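PDB 7L5I: trimethylamine-N-oxide reductase from Haemophilus influenzae, which probably reduces oxides such as trimethylamine N-oxide or sulfoxides at a molybdenum centre carried by two molybdopterin guanine dinucleotide cofactors. Local coordinates for residues Thr562-Glu565 and Trp566-Glu569; Pro586-Asp589 and Lys590-Ala593; Glu632-Asp636 and Val637-Met641. All blocks are in the same frame, centred on the assembly; numbering follows the deposited sequence.

Interaction 1 of 3, residues Thr562-Glu565 and Trp566-Glu569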
loop_
_atom_site.group_PDB
_atom_site.type_symbol
_atom_site.label_atom_id
_atom_site.label_comp_id
_atom_site.label_asym_id
_atom_site.label_seq_id
_atom_site.Cartn_x
_atom_site.Cartn_y
_atom_site.Cartn_z
ATOM N N THR A 562 20.762 -8.229 -23.753
ATOM C CA THR A 562 20.672 -6.782 -23.689
ATOM C C THR A 562 19.312 -6.359 -23.146
ATOM O O THR A 562 18.388 -7.166 -23.036
ATOM C CB THR A 562 20.867 -6.177 -25.075
ATOM O OG1 THR A 562 19.771 -6.576 -25.901
ATOM C CG2 THR A 562 22.190 -6.665 -25.679
ATOM N N GLU A 563 19.194 -5.066 -22.836
ATOM C CA GLU A 563 17.909 -4.496 -22.438
ATOM C C GLU A 563 16.812 -4.873 -23.416
ATOM O O GLU A 563 15.748 -5.371 -23.016
ATOM C CB GLU A 563 18.029 -2.973 -22.344
ATOM C CG GLU A 563 16.780 -2.238 -21.827
ATOM C CD GLU A 563 16.944 -0.708 -21.839
ATOM O OE1 GLU A 563 17.308 -0.148 -22.904
ATOM O OE2 GLU A 563 16.703 -0.050 -20.791
ATOM N N MET A 564 17.039 -4.645 -24.708
ATOM C CA MET A 564 15.974 -4.867 -25.679
ATOM C C MET A 564 15.702 -6.351 -25.885
ATOM O O MET A 564 14.570 -6.724 -26.208
ATOM C CB MET A 564 16.312 -4.194 -27.015
ATOM C CG MET A 564 16.384 -2.662 -26.928
ATOM S SD MET A 564 14.887 -1.821 -26.305
ATOM C CE MET A 564 13.812 -2.472 -27.414
ATOM N N GLU A 565 16.704 -7.213 -25.705
ATOM C CA GLU A 565 16.447 -8.647 -25.755
ATOM C C GLU A 565 15.595 -9.120 -24.581
ATOM O O GLU A 565 14.746 -10.010 -24.751
ATOM C CB GLU A 565 17.762 -9.428 -25.806
ATOM C CG GLU A 565 18.398 -9.378 -27.195
ATOM C CD GLU A 565 19.815 -9.917 -27.261
ATOM O OE1 GLU A 565 20.496 -10.026 -26.221
ATOM O OE2 GLU A 565 20.264 -10.230 -28.381
ATOM N N TRP A 566 15.823 -8.561 -23.372
ATOM C CA TRP A 566 14.943 -8.855 -22.251
ATOM C C TRP A 566 13.512 -8.425 -22.565
ATOM O O TRP A 566 12.558 -9.184 -22.359
ATOM C CB TRP A 566 15.430 -8.142 -20.981
ATOM C CG TRP A 566 16.487 -8.802 -20.145
ATOM C CD1 TRP A 566 17.757 -8.358 -19.940
ATOM C CD2 TRP A 566 16.358 -10.000 -19.379
ATOM N NE1 TRP A 566 18.423 -9.197 -19.078
ATOM C CE2 TRP A 566 17.587 -10.217 -18.726
ATOM C CE3 TRP A 566 15.313 -10.904 -19.169
ATOM C CZ2 TRP A 566 17.800 -11.301 -17.885
ATOM C CZ3 TRP A 566 15.527 -11.984 -18.348
ATOM C CH2 TRP A 566 16.761 -12.171 -17.712
ATOM N N LEU A 567 13.343 -7.205 -23.076
ATOM C CA LEU A 567 11.999 -6.706 -23.343
ATOM C C LEU A 567 11.296 -7.557 -24.391
ATOM O O LEU A 567 10.111 -7.852 -24.262
ATOM C CB LEU A 567 12.058 -5.236 -23.770
ATOM C CG LEU A 567 12.656 -4.285 -22.728
ATOM C CD1 LEU A 567 12.458 -2.857 -23.157
ATOM C CD2 LEU A 567 12.048 -4.494 -21.372
ATOM N N GLU A 568 12.025 -7.993 -25.432
ATOM C CA GLU A 568 11.404 -8.832 -26.445
ATOM C C GLU A 568 10.977 -10.174 -25.866
ATOM O O GLU A 568 9.892 -10.680 -26.181
ATOM C CB GLU A 568 12.378 -9.036 -27.617
ATOM C CG GLU A 568 11.812 -9.986 -28.688
ATOM C CD GLU A 568 12.384 -9.735 -30.077
ATOM O OE1 GLU A 568 11.662 -9.975 -31.077
ATOM O OE2 GLU A 568 13.545 -9.288 -30.172
ATOM N N GLU A 569 11.798 -10.751 -24.977
ATOM C CA GLU A 569 11.416 -11.989 -24.308
ATOM C C GLU A 569 10.147 -11.804 -23.484
ATOM O O GLU A 569 9.220 -12.627 -23.558
ATOM C CB GLU A 569 12.560 -12.463 -23.421
ATOM C CG GLU A 569 12.253 -13.687 -22.589
ATOM C CD GLU A 569 13.468 -14.143 -21.761
ATOM O OE1 GLU A 569 14.551 -14.347 -22.356
ATOM O OE2 GLU A 569 13.335 -14.280 -20.521
HETATM O O HOH W 1 14.953 -7.118 -29.042
#
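Trp566 N gives its hydrogen to Thr562 O at 2.9 Å, with an N-H...O angle of 165°, closing the first turn of helix 563-580. Leu567 N to Glu563 O, Glu568 N to Met564 O and Glu569 N to Glu565 O carry the same i to i+4 pattern onward. At the start of the helix Thr562 and Glu565 form a capping box: Glu565 N donates to Thr562 OG1 at 3.1 Å, and Thr562 N donates to Glu565 OE1, also at 3.1 Å. Glu565 can reach back because its CG lies beside its own backbone N (chi1 -76°), and OE1 takes the bond on its anti side, the donor 28° out of the carboxylate plane. A water bridges the next turn, donating to Glu568 OE2 at 2.8 Å and more weakly to Met564 O. The packing is lighter. Met564, its chain curled, brings SD to 4.1 Å from Leu567 CD1, while Leu567 CG rests 3.3 Å from Glu563 O. Beyond the turn, Glu563 hydrogen-bonds through OE2 to His151 and through OE1 to Asn511, and Trp566 NE1 to Tyr541. Leu567 leans on strand 512-517, and Met564 and Leu567 together face helix 588-594.

Interaction 2 of 3, residues Pro586-Asp589 and Lys590-Ala593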
loop_
_atom_site.group_PDB
_atom_site.type_symbol
_atom_site.label_atom_id
_atom_site.label_comp_id
_atom_site.label_asym_id
_atom_site.label_seq_id
_atom_site.Cartn_x
_atom_site.Cartn_y
_atom_site.Cartn_z
ATOM N N PRO A 586 1.054 -7.402 -32.990
ATOM C CA PRO A 586 2.290 -7.131 -33.731
ATOM C C PRO A 586 3.454 -7.809 -33.039
ATOM O O PRO A 586 3.421 -8.028 -31.825
ATOM C CB PRO A 586 2.417 -5.609 -33.661
ATOM C CG PRO A 586 1.687 -5.229 -32.408
ATOM C CD PRO A 586 0.538 -6.207 -32.305
ATOM N N ARG A 587 4.494 -8.132 -33.806
ATOM C CA ARG A 587 5.725 -8.571 -33.166
ATOM C C ARG A 587 6.363 -7.396 -32.424
ATOM O O ARG A 587 5.996 -6.236 -32.610
ATOM C CB ARG A 587 6.700 -9.149 -34.182
ATOM C CG ARG A 587 6.404 -10.620 -34.555
ATOM C CD ARG A 587 6.758 -11.563 -33.415
ATOM N NE ARG A 587 6.630 -12.970 -33.784
ATOM C CZ ARG A 587 6.767 -13.989 -32.936
ATOM N NH1 ARG A 587 7.034 -13.772 -31.647
ATOM N NH2 ARG A 587 6.627 -15.233 -33.376
ATOM N N PHE A 588 7.348 -7.705 -31.572
ATOM C CA PHE A 588 7.908 -6.672 -30.700
ATOM C C PHE A 588 8.480 -5.492 -31.476
ATOM O O PHE A 588 8.313 -4.338 -31.070
ATOM C CB PHE A 588 8.994 -7.258 -29.823
ATOM C CG PHE A 588 9.650 -6.253 -28.930
ATOM C CD1 PHE A 588 8.974 -5.690 -27.873
ATOM C CD2 PHE A 588 10.938 -5.856 -29.169
ATOM C CE1 PHE A 588 9.602 -4.758 -27.048
ATOM C CE2 PHE A 588 11.552 -4.937 -28.358
ATOM C CZ PHE A 588 10.884 -4.393 -27.300
ATOM N N ASP A 589 9.213 -5.758 -32.554
ATOM C CA ASP A 589 9.873 -4.666 -33.263
ATOM C C ASP A 589 8.864 -3.625 -33.729
ATOM O O ASP A 589 9.104 -2.413 -33.607
ATOM C CB ASP A 589 10.653 -5.218 -34.454
ATOM C CG ASP A 589 11.293 -4.119 -35.289
ATOM O OD1 ASP A 589 12.129 -3.382 -34.731
ATOM O OD2 ASP A 589 10.962 -3.981 -36.491
ATOM N N LYS A 590 7.733 -4.084 -34.266
ATOM C CA LYS A 590 6.691 -3.194 -34.747
ATOM C C LYS A 590 6.003 -2.495 -33.593
ATOM O O LYS A 590 5.794 -1.272 -33.619
ATOM C CB LYS A 590 5.694 -4.003 -35.585
ATOM C CG LYS A 590 4.579 -3.220 -36.232
ATOM C CD LYS A 590 3.708 -4.193 -37.067
ATOM C CE LYS A 590 3.219 -3.599 -38.372
ATOM N NZ LYS A 590 2.961 -4.655 -39.411
ATOM N N PHE A 591 5.670 -3.244 -32.536
ATOM C CA PHE A 591 5.086 -2.614 -31.350
ATOM C C PHE A 591 5.995 -1.517 -30.826
ATOM O O PHE A 591 5.535 -0.414 -30.501
ATOM C CB PHE A 591 4.825 -3.670 -30.272
ATOM C CG PHE A 591 4.519 -3.097 -28.917
ATOM C CD1 PHE A 591 3.231 -2.700 -28.566
ATOM C CD2 PHE A 591 5.534 -2.946 -28.006
ATOM C CE1 PHE A 591 2.983 -2.148 -27.305
ATOM C CE2 PHE A 591 5.303 -2.411 -26.759
ATOM C CZ PHE A 591 4.021 -2.016 -26.407
ATOM N N TRP A 592 7.292 -1.804 -30.718
ATOM C CA TRP A 592 8.202 -0.850 -30.098
ATOM C C TRP A 592 8.336 0.406 -30.949
ATOM O O TRP A 592 8.351 1.525 -30.422
ATOM C CB TRP A 592 9.573 -1.494 -29.863
ATOM C CG TRP A 592 10.386 -0.642 -28.981
ATOM C CD1 TRP A 592 11.438 0.145 -29.341
ATOM C CD2 TRP A 592 10.164 -0.402 -27.575
ATOM N NE1 TRP A 592 11.898 0.843 -28.249
ATOM C CE2 TRP A 592 11.139 0.517 -27.155
ATOM C CE3 TRP A 592 9.244 -0.888 -26.643
ATOM C CZ2 TRP A 592 11.220 0.973 -25.844
ATOM C CZ3 TRP A 592 9.325 -0.442 -25.344
ATOM C CH2 TRP A 592 10.302 0.481 -24.951
ATOM N N ALA A 593 8.402 0.233 -32.278
ATOM C CA ALA A 593 8.514 1.379 -33.181
ATOM C C ALA A 593 7.274 2.247 -33.131
ATOM O O ALA A 593 7.363 3.479 -33.231
ATOM C CB ALA A 593 8.757 0.885 -34.606
#
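Phe588 O accepts from Trp592 N at 2.8 Å, the shortest hydrogen bond of this turn, and the same oxygen sits beside the edge of the Phe591 ring. Arg587 O, at the N-cap, accepts from Phe591 N at 3.0 Å in a nearly straight bond (N-H...O 176°), and Ala593 N donates in the same i to i+4 fashion to Asp589 O. The side chains of Phe588 and Trp592 leave this backbone together. Both have CG opposite the backbone N across the first bond (chi1 178° for Phe588), and the two run side by side in the same direction. Trp592 CB sits over one face of the Phe588 ring, 4.3 Å from its centroid, as a CH-pi contact. The Phe588 ring and the five-membered ring of Trp592, inclined by 28° with centroids 5.5 Å apart, are offset too far for much overlap; Phe588 CE1 touches Trp592 CE3 at 3.9 Å. On another side of the turn, Pro586 CB packs against Lys590 CD at 3.9 Å, and Pro586 CG meets Phe591 CB at 4.1 Å. Phe591 and Trp592 continue onto Leu513 of strand 512-517 and Pro526 of strand 523-527, while Phe588 turns to helix 563-580. Residues 586-593 make up the start and most of a short amphipathic helix, 588-594, with an i, i+4 aromatic pair on its inner side and Asp589, Lys590 and Ala593 outward.

Interaction 3 of 3, residues Glu632-Asp636 and Val637-Met641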
loop_
_atom_site.group_PDB
_atom_site.type_symbol
_atom_site.label_atom_id
_atom_site.label_comp_id
_atom_site.label_asym_id
_atom_site.label_seq_id
_atom_site.Cartn_x
_atom_site.Cartn_y
_atom_site.Cartn_z
ATOM N N GLU A 632 -15.875 -19.862 6.462
ATOM C CA GLU A 632 -15.605 -20.209 7.859
ATOM C C GLU A 632 -15.862 -18.986 8.731
ATOM O O GLU A 632 -14.972 -18.188 9.014
ATOM C CB GLU A 632 -14.186 -20.745 8.023
ATOM C CG GLU A 632 -13.897 -21.956 7.174
ATOM C CD GLU A 632 -13.644 -23.219 7.984
ATOM O OE1 GLU A 632 -12.806 -23.183 8.918
ATOM O OE2 GLU A 632 -14.276 -24.257 7.669
ATOM N N ILE A 633 -17.108 -18.850 9.161
ATOM C CA ILE A 633 -17.439 -17.825 10.157
ATOM C C ILE A 633 -16.811 -18.168 11.496
ATOM O O ILE A 633 -16.280 -17.300 12.184
ATOM C CB ILE A 633 -18.962 -17.678 10.258
ATOM C CG1 ILE A 633 -19.502 -17.107 8.949
ATOM C CG2 ILE A 633 -19.321 -16.783 11.443
ATOM C CD1 ILE A 633 -21.019 -16.965 8.919
ATOM N N PHE A 634 -16.865 -19.437 11.885
ATOM C CA PHE A 634 -16.040 -19.989 12.953
ATOM C C PHE A 634 -14.974 -20.850 12.299
ATOM O O PHE A 634 -15.294 -21.732 11.486
ATOM C CB PHE A 634 -16.872 -20.816 13.922
ATOM C CG PHE A 634 -16.096 -21.265 15.139
ATOM C CD1 PHE A 634 -15.337 -22.408 15.101
ATOM C CD2 PHE A 634 -16.135 -20.528 16.308
ATOM C CE1 PHE A 634 -14.632 -22.815 16.212
ATOM C CE2 PHE A 634 -15.430 -20.933 17.424
ATOM C CZ PHE A 634 -14.676 -22.078 17.369
ATOM N N SER A 635 -13.714 -20.574 12.625
ATOM C CA SER A 635 -12.574 -21.332 12.130
ATOM C C SER A 635 -12.000 -22.127 13.293
ATOM O O SER A 635 -11.415 -21.553 14.222
ATOM C CB SER A 635 -11.500 -20.419 11.552
ATOM O OG SER A 635 -10.294 -21.151 11.368
ATOM N N ASP A 636 -12.174 -23.447 13.252
ATOM C CA ASP A 636 -11.585 -24.287 14.292
ATOM C C ASP A 636 -10.064 -24.214 14.245
ATOM O O ASP A 636 -9.403 -24.279 15.290
ATOM C CB ASP A 636 -12.073 -25.729 14.100
ATOM C CG ASP A 636 -11.889 -26.594 15.341
ATOM O OD1 ASP A 636 -12.480 -26.273 16.396
ATOM O OD2 ASP A 636 -11.177 -27.618 15.243
ATOM N N VAL A 637 -9.492 -24.060 13.051
ATOM C CA VAL A 637 -8.044 -23.935 12.906
ATOM C C VAL A 637 -7.538 -22.718 13.669
ATOM O O VAL A 637 -6.533 -22.786 14.387
ATOM C CB VAL A 637 -7.661 -23.866 11.416
ATOM C CG1 VAL A 637 -6.204 -23.530 11.241
ATOM C CG2 VAL A 637 -7.973 -25.175 10.719
ATOM N N VAL A 638 -8.214 -21.584 13.521
ATOM C CA VAL A 638 -7.791 -20.377 14.229
ATOM C C VAL A 638 -8.064 -20.506 15.717
ATOM O O VAL A 638 -7.240 -20.116 16.553
ATOM C CB VAL A 638 -8.481 -19.136 13.636
ATOM C CG1 VAL A 638 -8.145 -17.903 14.448
ATOM C CG2 VAL A 638 -8.040 -18.947 12.167
ATOM N N GLU A 639 -9.223 -21.055 16.082
ATOM C CA GLU A 639 -9.538 -21.256 17.495
ATOM C C GLU A 639 -8.434 -22.042 18.189
ATOM O O GLU A 639 -8.002 -21.691 19.300
ATOM C CB GLU A 639 -10.880 -21.989 17.609
ATOM C CG GLU A 639 -11.234 -22.499 19.009
ATOM C CD GLU A 639 -11.493 -21.393 20.010
ATOM O OE1 GLU A 639 -11.340 -21.641 21.230
ATOM O OE2 GLU A 639 -11.849 -20.276 19.582
ATOM N N LYS A 640 -7.974 -23.111 17.547
ATOM C CA LYS A 640 -7.001 -24.022 18.145
ATOM C C LYS A 640 -5.643 -23.373 18.363
ATOM O O LYS A 640 -4.861 -23.868 19.176
ATOM C CB LYS A 640 -6.868 -25.278 17.279
ATOM C CG LYS A 640 -8.107 -26.164 17.342
ATOM C CD LYS A 640 -7.837 -27.604 17.032
ATOM C CE LYS A 640 -8.654 -28.526 17.943
ATOM N NZ LYS A 640 -10.117 -28.486 17.732
ATOM N N MET A 641 -5.352 -22.264 17.674
ATOM C CA MET A 641 -4.120 -21.531 17.925
ATOM C C MET A 641 -4.117 -20.897 19.300
ATOM O O MET A 641 -3.042 -20.622 19.842
ATOM C CB MET A 641 -3.925 -20.445 16.874
ATOM C CG MET A 641 -3.680 -20.998 15.503
ATOM S SD MET A 641 -3.592 -19.656 14.309
ATOM C CE MET A 641 -3.474 -20.597 12.800
HETATM O O HOH W 2 -11.721 -24.903 10.814
#
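Asp636 and Lys640 stand one helical turn apart, and their side chains cross at a slant to make a salt bridge, Lys640 NZ to Asp636 OD2 at 2.8 Å. The ammonium group comes to the syn side of that oxygen, 23° out of the carboxylate plane. Lys640 starts with CG beside its backbone N (chi1 -70°), then kinks in its outer part to carry NZ onto the aspartate; on the way CG passes only 3.1 Å from Asp636 O, a tight fit. The same carbonyl accepts from Lys640 N, so backbone and side chain join the two residues twice. As the first residue of the helix, Asp636 also puts a negative charge where the helix dipole would probably favour it.

Ser635 is the N-cap. Its OG, anti to its own backbone N, takes the hydrogen of Val638 N at 3.0 Å, and Val638 CG2 lies against that oxygen at 3.3 Å. Ser635 O in turn accepts from Glu639 N at 2.9 Å, so the serine holds the first turn through side chain and carbonyl alike. Phe634 reaches across to Glu639: its CZ approaches Glu639 CB and CG, each at 3.8 Å, with the ring and carboxylate planes only 22° apart though the chains cross. A water accepts from Val637 N in a long bond of 3.3 Å and donates to Glu632 OE1, linking the preceding strand to the opening of the helix.

The residues leading to the cap touch several parts of the fold. Glu632 O is bonded by Trp363 NE1, Phe634 shares a backbone hydrogen bond with Ser298 at strand 297-298, and Ile633 packs on helix 300-307. Val637, Val638 and Met641 all rest on His185 of helix 179-187.

Interactions 1 and 2 belong together: their centres lie 12 Å apart, and the helices that carry them, 563-580 and 588-594, are consecutive in the chain. Phe588 is the joint, with Met564 CE 3.5 Å from Phe588 CE2 and Leu567 CB 3.8 Å from Phe588 CZ; Met564 CE also reaches Trp592 NE1 at 3.9 Å. Interaction 3 comes later in the chain and is remote, its nearest atoms about 37 Å from interaction 1 and about 42 Å from interaction 2. All three start helices, two with a side-chain cap. None supplies Tyr142, Trp144 or Ser175, which line the pocket of the bound oxygen atom; the Glu563 side chain is about 11 Å from a bound cofactor.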